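Side-chain contacts in mycolic acid synthase (Mycobacterium tuberculosis, PDB 1L1E), which probably transfers a methylene group from S-adenosyl-L-methionine to a double bond of an alpha mycolic acid, forming its proximal cyclopropane ring: residues E47-I50 with A51-D54; Q254-T257 with V258-Y262; C269-L272 with F273-Y277. All blocks are in the same frame, centred on the assembly; numbering follows the deposited sequence.

Contact 1 of 3, residues E47-I50 with A51-D54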
loop_
_atom_site.group_PDB
_atom_site.type_symbol
_atom_site.label_atom_id
_atom_site.label_comp_id
_atom_site.label_asym_id
_atom_site.label_seq_id
_atom_site.Cartn_x
_atom_site.Cartn_y
_atom_site.Cartn_z
ATOM N N GLU A 47 11.366 -7.305 -9.158
ATOM C CA GLU A 47 11.780 -6.156 -9.968
ATOM C C GLU A 47 10.631 -5.137 -10.081
ATOM O O GLU A 47 10.856 -3.925 -10.026
ATOM C CB GLU A 47 12.202 -6.604 -11.377
ATOM C CG GLU A 47 13.462 -7.472 -11.409
ATOM C CD GLU A 47 13.889 -7.855 -12.809
ATOM O OE1 GLU A 47 13.030 -8.293 -13.604
ATOM O OE2 GLU A 47 15.097 -7.725 -13.115
ATOM N N ALA A 48 9.406 -5.637 -10.235
ATOM C CA ALA A 48 8.246 -4.755 -10.370
ATOM C C ALA A 48 7.883 -4.058 -9.061
ATOM O O ALA A 48 7.267 -2.991 -9.076
ATOM C CB ALA A 48 7.050 -5.535 -10.912
ATOM N N GLN A 49 8.247 -4.656 -7.931
ATOM C CA GLN A 49 7.965 -4.029 -6.633
ATOM C C GLN A 49 9.017 -2.950 -6.403
ATOM O O GLN A 49 8.743 -1.911 -5.788
ATOM C CB GLN A 49 7.999 -5.063 -5.495
ATOM C CG GLN A 49 6.851 -6.068 -5.532
ATOM C CD GLN A 49 5.495 -5.450 -5.172
ATOM O OE1 GLN A 49 5.268 -4.254 -5.361
ATOM N NE2 GLN A 49 4.587 -6.278 -4.669
ATOM N N ILE A 50 10.234 -3.185 -6.891
ATOM C CA ILE A 50 11.267 -2.166 -6.737
ATOM C C ILE A 50 10.916 -1.017 -7.677
ATOM O O ILE A 50 11.151 0.154 -7.367
ATOM C CB ILE A 50 12.677 -2.719 -7.061
ATOM C CG1 ILE A 50 13.125 -3.665 -5.941
ATOM C CG2 ILE A 50 13.668 -1.569 -7.249
ATOM C CD1 ILE A 50 13.312 -3.001 -4.588
ATOM N N ALA A 51 10.320 -1.353 -8.822
ATOM C CA ALA A 51 9.909 -0.339 -9.785
ATOM C C ALA A 51 8.799 0.551 -9.197
ATOM O O ALA A 51 8.754 1.764 -9.452
ATOM C CB ALA A 51 9.413 -1.000 -11.063
ATOM N N LYS A 52 7.900 -0.052 -8.425
ATOM C CA LYS A 52 6.812 0.701 -7.811
ATOM C C LYS A 52 7.368 1.632 -6.722
ATOM O O LYS A 52 6.968 2.796 -6.614
ATOM C CB LYS A 52 5.769 -0.278 -7.256
ATOM C CG LYS A 52 4.633 0.354 -6.451
ATOM C CD LYS A 52 5.004 0.519 -4.976
ATOM C CE LYS A 52 5.351 -0.823 -4.284
ATOM N NZ LYS A 52 4.267 -1.876 -4.326
ATOM N N ILE A 53 8.296 1.126 -5.921
ATOM C CA ILE A 53 8.907 1.941 -4.874
ATOM C C ILE A 53 9.584 3.173 -5.516
ATOM O O ILE A 53 9.365 4.311 -5.083
ATOM C CB ILE A 53 9.922 1.104 -4.073
ATOM C CG1 ILE A 53 9.181 -0.003 -3.329
ATOM C CG2 ILE A 53 10.716 1.987 -3.132
ATOM C CD1 ILE A 53 10.084 -0.999 -2.622
ATOM N N ASP A 54 10.368 2.968 -6.575
ATOM C CA ASP A 54 11.016 4.105 -7.239
ATOM C C ASP A 54 9.987 5.054 -7.873
ATOM O O ASP A 54 10.189 6.266 -7.923
ATOM C CB ASP A 54 12.001 3.639 -8.330
ATOM C CG ASP A 54 13.212 2.905 -7.763
ATOM O OD1 ASP A 54 13.428 2.943 -6.528
ATOM O OD2 ASP A 54 13.952 2.284 -8.559
#

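Contact 2 of 3, residues Q254-T257 with V258-Y262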
loop_
_atom_site.group_PDB
_atom_site.type_symbol
_atom_site.label_atom_id
_atom_site.label_comp_id
_atom_site.label_asym_id
_atom_site.label_seq_id
_atom_site.Cartn_x
_atom_site.Cartn_y
_atom_site.Cartn_z
ATOM N N GLN A 254 -0.362 -22.902 8.830
ATOM C CA GLN A 254 -1.637 -22.317 9.238
ATOM C C GLN A 254 -2.769 -23.344 9.108
ATOM O O GLN A 254 -3.011 -24.131 10.025
ATOM C CB GLN A 254 -1.950 -21.082 8.388
ATOM C CG GLN A 254 -1.069 -19.880 8.673
ATOM C CD GLN A 254 -1.203 -19.368 10.096
ATOM O OE1 GLN A 254 -2.309 -19.251 10.622
ATOM N NE2 GLN A 254 -0.077 -19.045 10.722
ATOM N N SER A 255 -3.452 -23.345 7.964
ATOM C CA SER A 255 -4.545 -24.292 7.733
ATOM C C SER A 255 -5.133 -24.151 6.339
ATOM O O SER A 255 -4.867 -23.178 5.630
ATOM C CB SER A 255 -5.672 -24.083 8.748
ATOM O OG SER A 255 -6.422 -22.920 8.436
ATOM N N GLN A 256 -5.941 -25.137 5.962
ATOM C CA GLN A 256 -6.601 -25.147 4.666
ATOM C C GLN A 256 -7.548 -23.952 4.609
ATOM O O GLN A 256 -7.710 -23.326 3.561
ATOM C CB GLN A 256 -7.390 -26.451 4.493
ATOM C CG GLN A 256 -8.226 -26.539 3.217
ATOM C CD GLN A 256 -7.413 -26.911 1.985
ATOM O OE1 GLN A 256 -6.848 -28.003 1.904
ATOM N NE2 GLN A 256 -7.357 -26.002 1.017
ATOM N N THR A 257 -8.160 -23.631 5.747
ATOM C CA THR A 257 -9.097 -22.516 5.819
ATOM C C THR A 257 -8.426 -21.197 5.460
ATOM O O THR A 257 -8.965 -20.408 4.682
ATOM C CB THR A 257 -9.715 -22.390 7.227
ATOM O OG1 THR A 257 -10.543 -23.529 7.490
ATOM C CG2 THR A 257 -10.555 -21.130 7.331
ATOM N N VAL A 258 -7.248 -20.958 6.029
ATOM C CA VAL A 258 -6.522 -19.725 5.750
ATOM C C VAL A 258 -6.070 -19.723 4.296
ATOM O O VAL A 258 -6.199 -18.726 3.597
ATOM C CB VAL A 258 -5.287 -19.578 6.674
ATOM C CG1 VAL A 258 -4.498 -18.330 6.300
ATOM C CG2 VAL A 258 -5.728 -19.515 8.122
ATOM N N TYR A 259 -5.541 -20.853 3.846
ATOM C CA TYR A 259 -5.071 -20.991 2.478
ATOM C C TYR A 259 -6.188 -20.656 1.487
ATOM O O TYR A 259 -6.043 -19.758 0.658
ATOM C CB TYR A 259 -4.581 -22.421 2.237
ATOM C CG TYR A 259 -4.198 -22.705 0.802
ATOM C CD1 TYR A 259 -3.007 -22.213 0.266
ATOM C CD2 TYR A 259 -5.040 -23.449 -0.029
ATOM C CE1 TYR A 259 -2.665 -22.457 -1.060
ATOM C CE2 TYR A 259 -4.707 -23.695 -1.352
ATOM C CZ TYR A 259 -3.521 -23.197 -1.860
ATOM O OH TYR A 259 -3.193 -23.438 -3.170
ATOM N N ASP A 260 -7.300 -21.379 1.577
ATOM C CA ASP A 260 -8.425 -21.141 0.682
ATOM C C ASP A 260 -8.889 -19.696 0.804
ATOM O O ASP A 260 -9.292 -19.075 -0.178
ATOM C CB ASP A 260 -9.584 -22.089 1.006
ATOM C CG ASP A 260 -9.201 -23.552 0.864
ATOM O OD1 ASP A 260 -8.485 -23.894 -0.094
ATOM O OD2 ASP A 260 -9.628 -24.369 1.705
ATOM N N ARG A 261 -8.822 -19.159 2.015
ATOM C CA ARG A 261 -9.228 -17.782 2.261
ATOM C C ARG A 261 -8.405 -16.844 1.377
ATOM O O ARG A 261 -8.949 -15.991 0.668
ATOM C CB ARG A 261 -9.022 -17.446 3.742
ATOM C CG ARG A 261 -9.300 -16.003 4.130
ATOM C CD ARG A 261 -9.272 -15.850 5.646
ATOM N NE ARG A 261 -9.284 -14.453 6.073
ATOM C CZ ARG A 261 -9.369 -14.063 7.342
ATOM N NH1 ARG A 261 -9.453 -14.967 8.311
ATOM N NH2 ARG A 261 -9.361 -12.770 7.647
ATOM N N TYR A 262 -7.089 -17.009 1.405
ATOM C CA TYR A 262 -6.232 -16.158 0.597
ATOM C C TYR A 262 -6.301 -16.428 -0.898
ATOM O O TYR A 262 -6.308 -15.483 -1.690
ATOM C CB TYR A 262 -4.787 -16.220 1.097
ATOM C CG TYR A 262 -4.550 -15.182 2.168
ATOM C CD1 TYR A 262 -5.027 -15.369 3.466
ATOM C CD2 TYR A 262 -3.941 -13.962 1.858
ATOM C CE1 TYR A 262 -4.910 -14.365 4.428
ATOM C CE2 TYR A 262 -3.820 -12.951 2.811
ATOM C CZ TYR A 262 -4.307 -13.161 4.092
ATOM O OH TYR A 262 -4.190 -12.172 5.039
#

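Contact 3 of 3, residues C269-L272 with F273-Y277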
loop_
_atom_site.group_PDB
_atom_site.type_symbol
_atom_site.label_atom_id
_atom_site.label_comp_id
_atom_site.label_asym_id
_atom_site.label_seq_id
_atom_site.Cartn_x
_atom_site.Cartn_y
_atom_site.Cartn_z
ATOM N N CYS A 269 -9.840 -11.030 -6.645
ATOM C CA CYS A 269 -9.521 -9.623 -6.864
ATOM C C CYS A 269 -8.793 -9.427 -8.191
ATOM O O CYS A 269 -8.912 -8.377 -8.823
ATOM C CB CYS A 269 -8.677 -9.068 -5.713
ATOM S SG CYS A 269 -9.601 -8.748 -4.174
ATOM N N ALA A 270 -8.035 -10.432 -8.615
ATOM C CA ALA A 270 -7.321 -10.323 -9.878
ATOM C C ALA A 270 -8.346 -10.104 -10.989
ATOM O O ALA A 270 -8.132 -9.286 -11.887
ATOM C CB ALA A 270 -6.505 -11.584 -10.145
ATOM N N LYS A 271 -9.457 -10.835 -10.912
ATOM C CA LYS A 271 -10.545 -10.728 -11.895
ATOM C C LYS A 271 -11.222 -9.361 -11.858
ATOM O O LYS A 271 -11.566 -8.801 -12.898
ATOM C CB LYS A 271 -11.631 -11.776 -11.627
ATOM C CG LYS A 271 -11.336 -13.191 -12.089
ATOM C CD LYS A 271 -12.553 -14.075 -11.803
ATOM C CE LYS A 271 -12.448 -15.458 -12.426
ATOM N NZ LYS A 271 -13.706 -16.230 -12.194
ATOM N N LEU A 272 -11.422 -8.837 -10.650
ATOM C CA LEU A 272 -12.088 -7.555 -10.475
ATOM C C LEU A 272 -11.347 -6.368 -11.063
ATOM O O LEU A 272 -11.945 -5.551 -11.758
ATOM C CB LEU A 272 -12.367 -7.302 -8.993
ATOM C CG LEU A 272 -13.248 -8.325 -8.261
ATOM C CD1 LEU A 272 -13.719 -7.702 -6.966
ATOM C CD2 LEU A 272 -14.453 -8.735 -9.113
ATOM N N PHE A 273 -10.052 -6.257 -10.779
ATOM C CA PHE A 273 -9.277 -5.146 -11.315
ATOM C C PHE A 273 -9.095 -5.304 -12.817
ATOM O O PHE A 273 -9.022 -4.323 -13.548
ATOM C CB PHE A 273 -7.913 -5.058 -10.621
ATOM C CG PHE A 273 -7.991 -4.609 -9.181
ATOM C CD1 PHE A 273 -8.333 -5.506 -8.172
ATOM C CD2 PHE A 273 -7.739 -3.287 -8.839
ATOM C CE1 PHE A 273 -8.420 -5.093 -6.847
ATOM C CE2 PHE A 273 -7.824 -2.862 -7.522
ATOM C CZ PHE A 273 -8.166 -3.767 -6.520
ATOM N N ARG A 274 -9.032 -6.548 -13.273
ATOM C CA ARG A 274 -8.862 -6.838 -14.691
ATOM C C ARG A 274 -10.132 -6.462 -15.462
ATOM O O ARG A 274 -10.062 -5.975 -16.593
ATOM C CB ARG A 274 -8.527 -8.325 -14.864
ATOM C CG ARG A 274 -8.239 -8.773 -16.285
ATOM C CD ARG A 274 -7.442 -10.075 -16.270
ATOM N NE ARG A 274 -6.013 -9.821 -16.088
ATOM C CZ ARG A 274 -5.209 -10.535 -15.305
ATOM N NH1 ARG A 274 -5.685 -11.565 -14.612
ATOM N NH2 ARG A 274 -3.925 -10.209 -15.211
ATOM N N GLN A 275 -11.288 -6.668 -14.839
ATOM C CA GLN A 275 -12.560 -6.338 -15.468
ATOM C C GLN A 275 -12.977 -4.899 -15.182
ATOM O O GLN A 275 -14.044 -4.465 -15.609
ATOM C CB GLN A 275 -13.656 -7.290 -14.990
ATOM C CG GLN A 275 -13.405 -8.740 -15.357
ATOM C CD GLN A 275 -14.354 -9.686 -14.661
ATOM O OE1 GLN A 275 -15.554 -9.692 -14.929
ATOM N NE2 GLN A 275 -13.822 -10.488 -13.755
ATOM N N GLY A 276 -12.145 -4.175 -14.438
ATOM C CA GLY A 276 -12.426 -2.780 -14.137
ATOM C C GLY A 276 -13.372 -2.445 -13.000
ATOM O O GLY A 276 -13.828 -1.307 -12.912
ATOM N N TYR A 277 -13.674 -3.411 -12.135
ATOM C CA TYR A 277 -14.573 -3.170 -11.001
ATOM C C TYR A 277 -13.913 -2.347 -9.901
ATOM O O TYR A 277 -14.594 -1.716 -9.083
ATOM C CB TYR A 277 -15.055 -4.494 -10.409
ATOM C CG TYR A 277 -16.052 -5.204 -11.285
ATOM C CD1 TYR A 277 -15.636 -6.011 -12.340
ATOM C CD2 TYR A 277 -17.417 -5.030 -11.088
ATOM C CE1 TYR A 277 -16.562 -6.632 -13.180
ATOM C CE2 TYR A 277 -18.344 -5.636 -11.921
ATOM C CZ TYR A 277 -17.916 -6.436 -12.961
ATOM O OH TYR A 277 -18.852 -7.044 -13.767
#

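Contact 1 of 3, residues E47-I50 with A51-D54
Gln49 and Lys52 lie side by side on helix 45-58 of this methyltransferase of Rossmann-like alpha/beta fold, an i/i+3 pair on the buried flank that borders the cofactor pocket. Both chains are bent: Gln49 at chi2 (-71°), and Lys52, with CG trans to its backbone N, at each of its three remaining torsions. NZ thereby comes to 2.8 Å from OE1 of Gln49 and donates to it, arriving 23° off the amide's carbonyl plane. NZ also bonds to Ser34 OG and Cys35 O, while Gln49 NE2 reaches Ser34 O, so the buried ammonium has three oxygen partners and both ends of the amide are held. Ser34 is a cofactor-binding residue by similarity, and the Lys52 side chain comes within about 5 Å of the bound S-adenosyl-L-homocysteine, which is consistent with second-shell support of the Ser34 loop. Also buried is Ile53, whose CG1 packs 3.1 Å from Gln49 O and whose side chain touches Ala77 and Thr78 on helix 77-86.

The other flank is looser and partly exposed. At its boundary Ile50, itself partly exposed, sends CD1 to 4.3 Å from CD1 of the buried Ile53. Glu47 OE1 forms a salt bridge with Arg40 and accepts from Thr44 N. Asp54 is salt-bridged through OD2 to Arg81, and that same oxygen lies 4.1 Å from CG2 of Ile50.

Contact 2 of 3, residues Q254-T257 with V258-Y262
An N-cap begins helix 256-274: Ser255, the residue just before its first turn, accepts from the backbone N of Val258 through OG. The bond is 3.2 Å from Val258 N to Ser255 OG and nearly straight, 164° at the hydrogen. Ser255 can reach it because chi1 sets OG between its own N and carbonyl carbon. Its carbonyl O meanwhile accepts from Tyr259 N, so side chain and backbone of one residue together hold two amides of the opening turn. Over this cap, Val258 presents CG2, 3.5 Å from Ser255 OG, and its CB lies 4.0 Å from CB of Gln254, the first residue to leave helical geometry after helix 247-253. Val258 and Gln254 also both touch Phe22, which places this side of the junction against helix 20-23.

A side-chain link one turn long (i/i+4) lies toward solvent. Gln256 bends at chi2 and brings NE2 to 2.6 Å from Asp260 OD1, on the syn side of the carboxylate, with a weaker bond to OD2. Amide and carboxylate planes are only 16° apart, so the two flat groups are nearly parallel, although NE2 stands 28° out of the carboxylate plane. A negative carboxylate in the first turn would probably interact favourably with the helix dipole. Tyr259 turns inward between helices 229-245 and 247-253, and its ring edge carries CD2 to 3.6 Å from Gln256 NE2.

Contact 3 of 3, residues C269-L272 with F273-Y277
Leu272 and Tyr277 meet where helix 256-274 ends in a Schellman motif, with Gly276 at positive phi as the reversing residue. Tyr277 N donates to Leu272 O at 2.8 Å, and CB of Leu272 lies 4.1 Å from CB of Tyr277. The tyrosine ring turns its edge to Leu272 O, which lies in the ring plane. Leu188 touches both side chains, and Lys180 makes a cation-pi contact with the ring.

One turn earlier, Phe273 also meets a carbonyl edge-on: CD1 is 3.0 Å from Cys269 O, the same oxygen that accepts Phe273 N. Its CE1 lies 4.1 Å from Cys269 CB, while the rings of Phe273 and Tyr232, a residue lining the carbonate pocket, meet edge-to-face. Phe273 thus packs beside Cys269, probably an active-site residue by similarity.

On the exposed side, Lys271 and Gln275 run alongside each other in the same direction. Lys271 O takes a bond from Gln275 N and a weak one from Gln275 NE2, an amide nitrogen that also lies 3.3 Å from Lys271 CB.

Overall arrangement
Contact 1 is the buried one, on helix 45-58 beside the cofactor, whereas contacts 2 and 3 share helix 256-274: its start, at the surface, and its end, partly buried. Their centres are about 22 Å apart, and that of contact 1 lies about 28 Å from contact 2 and about 21 Å from contact 3. Chemistry follows place. Mid-helix, contact 1 turns a lysine and an amide toward the loop of Ser34, which probably binds the cofactor. Contact 2 satisfies amides at a helix start with a serine and adds a solvent-facing amide-carboxylate link. Contact 3 closes a helix with a glycine turn and packs aromatic edges against carbonyls, before the chain enters strand 279-286.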